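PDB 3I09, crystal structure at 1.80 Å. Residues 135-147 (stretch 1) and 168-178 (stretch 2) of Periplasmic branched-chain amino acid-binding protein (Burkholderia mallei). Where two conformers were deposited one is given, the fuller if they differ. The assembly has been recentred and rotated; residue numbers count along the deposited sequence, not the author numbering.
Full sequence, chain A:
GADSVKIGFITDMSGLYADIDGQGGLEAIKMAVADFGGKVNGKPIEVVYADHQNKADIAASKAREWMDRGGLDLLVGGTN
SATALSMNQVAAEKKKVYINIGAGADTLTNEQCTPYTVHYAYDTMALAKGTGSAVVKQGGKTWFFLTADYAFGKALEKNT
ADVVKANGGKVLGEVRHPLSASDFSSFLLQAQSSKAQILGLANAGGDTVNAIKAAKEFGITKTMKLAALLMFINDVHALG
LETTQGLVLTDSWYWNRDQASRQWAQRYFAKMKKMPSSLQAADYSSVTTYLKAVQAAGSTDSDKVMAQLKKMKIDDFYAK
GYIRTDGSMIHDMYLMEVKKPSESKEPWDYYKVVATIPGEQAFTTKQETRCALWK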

# COMPACT_ATOMS: atom_id res chain seq x y z
N VAL A 135 1.54 -3.93 -19.21
CA VAL A 135 0.48 -3.58 -20.14
C VAL A 135 1.07 -2.96 -21.43
O VAL A 135 0.66 -3.35 -22.53
CB VAL A 135 -0.56 -2.67 -19.49
CG1 VAL A 135 -1.60 -2.13 -20.49
CG2 VAL A 135 -1.27 -3.39 -18.34
N VAL A 136 2.03 -2.06 -21.30
CA VAL A 136 2.65 -1.44 -22.50
C VAL A 136 3.37 -2.52 -23.31
O VAL A 136 3.26 -2.54 -24.55
CB VAL A 136 3.64 -0.30 -22.15
CG1 VAL A 136 4.32 0.24 -23.43
CG2 VAL A 136 2.94 0.78 -21.44
N LYS A 137 4.04 -3.45 -22.63
CA LYS A 137 4.77 -4.51 -23.32
C LYS A 137 3.81 -5.44 -24.06
O LYS A 137 4.23 -6.01 -25.07
CB LYS A 137 5.68 -5.32 -22.38
CG LYS A 137 7.16 -4.86 -22.38
CD LYS A 137 7.60 -4.13 -21.14
CE LYS A 137 9.13 -4.24 -20.93
NZ LYS A 137 9.72 -3.11 -20.12
N GLN A 138 2.57 -5.57 -23.58
CA GLN A 138 1.51 -6.38 -24.21
C GLN A 138 0.83 -5.65 -25.38
O GLN A 138 -0.10 -6.20 -26.01
CB GLN A 138 0.40 -6.73 -23.19
CG GLN A 138 0.67 -7.83 -22.11
CD GLN A 138 -0.43 -7.88 -21.01
OE1 GLN A 138 -1.19 -6.93 -20.82
NE2 GLN A 138 -0.51 -8.98 -20.30
N GLY A 139 1.24 -4.42 -25.66
CA GLY A 139 0.66 -3.63 -26.75
C GLY A 139 -0.32 -2.55 -26.33
O GLY A 139 -0.93 -1.90 -27.20
N GLY A 140 -0.47 -2.33 -25.02
CA GLY A 140 -1.32 -1.24 -24.53
C GLY A 140 -0.46 0.02 -24.58
O GLY A 140 0.12 0.42 -23.57
N LYS A 141 -0.38 0.63 -25.76
CA LYS A 141 0.53 1.74 -26.01
C LYS A 141 -0.06 3.10 -25.67
O LYS A 141 0.66 3.97 -25.17
CB LYS A 141 1.01 1.76 -27.46
CG LYS A 141 1.75 0.49 -27.89
CD LYS A 141 2.95 0.14 -27.00
CE LYS A 141 3.56 -1.21 -27.45
NZ LYS A 141 4.82 -1.57 -26.75
N THR A 142 -1.36 3.30 -25.94
CA THR A 142 -1.99 4.61 -25.67
C THR A 142 -2.87 4.59 -24.43
O THR A 142 -3.71 3.69 -24.27
CB THR A 142 -2.78 5.21 -26.85
OG1 THR A 142 -3.92 4.42 -27.16
CG2 THR A 142 -1.90 5.33 -28.07
N TRP A 143 -2.69 5.61 -23.59
CA TRP A 143 -3.28 5.69 -22.23
C TRP A 143 -4.04 6.97 -21.97
O TRP A 143 -3.62 8.05 -22.39
CB TRP A 143 -2.21 5.59 -21.13
CG TRP A 143 -1.58 4.24 -21.01
CD1 TRP A 143 -0.90 3.57 -21.98
CD2 TRP A 143 -1.58 3.39 -19.85
NE1 TRP A 143 -0.46 2.36 -21.51
CE2 TRP A 143 -0.86 2.22 -20.20
CE3 TRP A 143 -2.09 3.50 -18.56
CZ2 TRP A 143 -0.65 1.17 -19.30
CZ3 TRP A 143 -1.88 2.47 -17.68
CH2 TRP A 143 -1.18 1.31 -18.05
N PHE A 144 -5.15 6.84 -21.23
CA PHE A 144 -5.87 7.96 -20.64
C PHE A 144 -6.05 7.63 -19.16
O PHE A 144 -6.45 6.51 -18.80
CB PHE A 144 -7.22 8.19 -21.32
CG PHE A 144 -7.88 9.52 -20.97
CD1 PHE A 144 -8.70 9.63 -19.86
CD2 PHE A 144 -7.66 10.65 -21.75
CE1 PHE A 144 -9.30 10.84 -19.55
CE2 PHE A 144 -8.27 11.87 -21.45
CZ PHE A 144 -9.07 11.96 -20.34
N PHE A 145 -5.74 8.59 -18.29
CA PHE A 145 -5.83 8.33 -16.83
C PHE A 145 -7.11 8.87 -16.22
O PHE A 145 -7.58 10.00 -16.55
CB PHE A 145 -4.62 8.88 -16.08
CG PHE A 145 -3.35 8.16 -16.38
CD1 PHE A 145 -3.03 7.02 -15.67
CD2 PHE A 145 -2.49 8.58 -17.39
CE1 PHE A 145 -1.88 6.30 -15.96
CE2 PHE A 145 -1.31 7.88 -17.66
CZ PHE A 145 -1.02 6.74 -16.96
N LEU A 146 -7.68 8.05 -15.32
CA LEU A 146 -8.71 8.50 -14.38
C LEU A 146 -8.00 8.58 -13.03
O LEU A 146 -7.58 7.55 -12.49
CB LEU A 146 -9.86 7.50 -14.33
CG LEU A 146 -11.02 7.76 -13.37
CD1 LEU A 146 -11.74 9.09 -13.68
CD2 LEU A 146 -12.03 6.61 -13.41
N THR A 147 -7.88 9.78 -12.48
CA THR A 147 -6.95 10.00 -11.39
C THR A 147 -7.64 10.60 -10.17
O THR A 147 -8.25 11.69 -10.27
CB THR A 147 -5.84 10.96 -11.85
OG1 THR A 147 -5.17 10.38 -12.99
CG2 THR A 147 -4.83 11.28 -10.72
N GLY A 168 7.78 3.35 -24.86
CA GLY A 168 7.34 3.60 -26.21
C GLY A 168 5.87 3.92 -26.34
O GLY A 168 5.36 3.98 -27.47
N GLY A 169 5.19 4.17 -25.22
CA GLY A 169 3.76 4.45 -25.25
C GLY A 169 3.50 5.94 -25.29
O GLY A 169 4.45 6.72 -25.32
N LYS A 170 2.22 6.32 -25.29
CA LYS A 170 1.78 7.72 -25.33
C LYS A 170 0.64 7.95 -24.32
O LYS A 170 -0.24 7.11 -24.14
CB LYS A 170 1.26 8.06 -26.73
CG LYS A 170 0.86 9.51 -26.92
N VAL A 171 0.66 9.09 -23.63
CA VAL A 171 -0.43 9.45 -22.73
C VAL A 171 -1.24 10.51 -23.43
O VAL A 171 -0.72 11.58 -23.72
CB VAL A 171 0.13 9.98 -21.37
CG1 VAL A 171 -1.00 10.51 -20.47
CG2 VAL A 171 0.96 8.88 -20.70
N LEU A 172 -2.51 10.22 -23.67
CA LEU A 172 -3.38 11.12 -24.41
C LEU A 172 -4.06 12.16 -23.53
O LEU A 172 -4.51 13.19 -24.03
CB LEU A 172 -4.47 10.33 -25.16
CG LEU A 172 -3.97 9.22 -26.08
CD1 LEU A 172 -5.11 8.72 -26.96
CD2 LEU A 172 -2.80 9.70 -26.90
N GLY A 173 -4.16 11.89 -22.25
CA GLY A 173 -4.79 12.82 -21.34
C GLY A 173 -5.08 12.19 -19.99
O GLY A 173 -4.73 11.02 -19.73
N GLU A 174 -5.71 12.98 -19.13
CA GLU A 174 -6.16 12.55 -17.83
C GLU A 174 -7.43 13.31 -17.44
O GLU A 174 -7.68 14.43 -17.95
CB GLU A 174 -5.04 12.79 -16.80
CG GLU A 174 -4.72 14.27 -16.49
CD GLU A 174 -5.26 14.70 -15.12
OE1 GLU A 174 -4.46 14.76 -14.15
OE2 GLU A 174 -6.48 14.96 -15.01
N VAL A 175 -8.23 12.72 -16.56
CA VAL A 175 -9.36 13.41 -15.93
C VAL A 175 -9.30 13.11 -14.43
O VAL A 175 -9.01 11.98 -14.04
CB VAL A 175 -10.74 13.04 -16.53
CG1 VAL A 175 -11.10 11.55 -16.32
CG2 VAL A 175 -11.82 13.94 -15.93
N ARG A 176 -9.53 14.12 -13.60
CA ARG A 176 -9.47 13.98 -12.13
C ARG A 176 -10.85 13.75 -11.58
O ARG A 176 -11.86 14.21 -12.17
CB ARG A 176 -8.97 15.24 -11.48
CG ARG A 176 -7.62 15.64 -11.93
CD ARG A 176 -6.56 15.34 -10.96
NE ARG A 176 -5.32 15.98 -11.40
CZ ARG A 176 -4.82 17.10 -10.93
NH1 ARG A 176 -5.41 17.76 -9.93
NH2 ARG A 176 -3.69 17.54 -11.44
N HIS A 177 -10.90 12.99 -10.48
CA HIS A 177 -12.12 12.82 -9.75
C HIS A 177 -11.83 13.04 -8.28
O HIS A 177 -10.73 12.76 -7.84
CB HIS A 177 -12.74 11.45 -10.00
CG HIS A 177 -11.94 10.27 -9.46
ND1 HIS A 177 -12.05 9.85 -8.16
CD2 HIS A 177 -11.08 9.42 -10.06
CE1 HIS A 177 -11.27 8.79 -7.97
NE2 HIS A 177 -10.68 8.50 -9.12
N PRO A 178 -12.82 13.51 -7.52
CA PRO A 178 -12.65 13.63 -6.10
C PRO A 178 -12.49 12.25 -5.44
O PRO A 178 -13.04 11.26 -5.92
CB PRO A 178 -13.95 14.30 -5.63
CG PRO A 178 -14.96 13.96 -6.69
CD PRO A 178 -14.17 13.92 -7.95

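Two parallel strands, 142-147 and 170-177, lie side by side with their axes 11° apart, and every hydrogen bond between the two stretches is backbone to backbone. The ladder opens where Lys 170 N donates to Lys 141 O (2.8 Å) and Trp 143 N to Lys 170 O (2.9 Å), and it closes with Thr 147 N to Val 175 O (2.9 Å) and His 177 N to Thr 147 O (3.0 Å). As is usual in parallel sheets, each bonded residue of one strand reaches two residues that flank its partner on the other.

The regular register is broken once. Trp 143 O accepts from Leu 172 N at 2.8 Å, but the next bond in the ladder, Phe 145 N to Gly 173 O at 3.0 Å, comes a residue late, so stretch 2 carries one extra residue. Leu 172, at phi/psi -87/-22, absorbs it, and its CB points sideways. The cost is Gly 173 N, buried without a partner.

Gly 173 also makes room for a ring. Phe 144 takes chi1 t (-167°) and chi2 -88°, which brings the end of its side chain nearer to the neighbouring strand, with Gly 173 C and Glu 174 N over one face. A CB on Gly 173 would lie 2.7 Å from Phe 144 CE2, a clash. Phe 144 CE1 also lies 3.8 Å from Val 175 CG1. Leu 146, with chi1 t and chi2 p, brings its CD1 to 3.7 Å from the same Val 175 CG1, so one valine methyl, set by a p rotamer, serves two apolar neighbours. Leu 146 CD1 also lies 3.7 Å from His 177 CD2. The imidazole, at chi1 p, is tied to the residue just after the strand: His 177 ND1 donates to Pro 178 O at 2.8 Å.

On the other face, Trp 143 and Phe 145 both use m. The indole's end leads away from stretch 2, and Trp 143 NE1 donates to Gly 140 O (2.9 Å), tying the strand to the turn before it. Phe 145 meets Val 171 at its ring edge, Phe 145 CE2 to Val 171 CG1 at 3.9 Å. Further along this face, Arg 176 NE and Glu 174 OE1 form a salt bridge at 3.1 Å, between residues two apart on one strand.

Both approaches to the strands use glycine. In stretch 1, Gly 139 leaves the helix in a Schellman motif with positive phi; in stretch 2, an ideal CB on Gly 169 would sit 2.7 Å from Lys 141 O, a clash. Lys 141, m at chi1 and chi2, then extended, curls back so that Lys 141 NZ donates to Val 136 O at 2.9 Å.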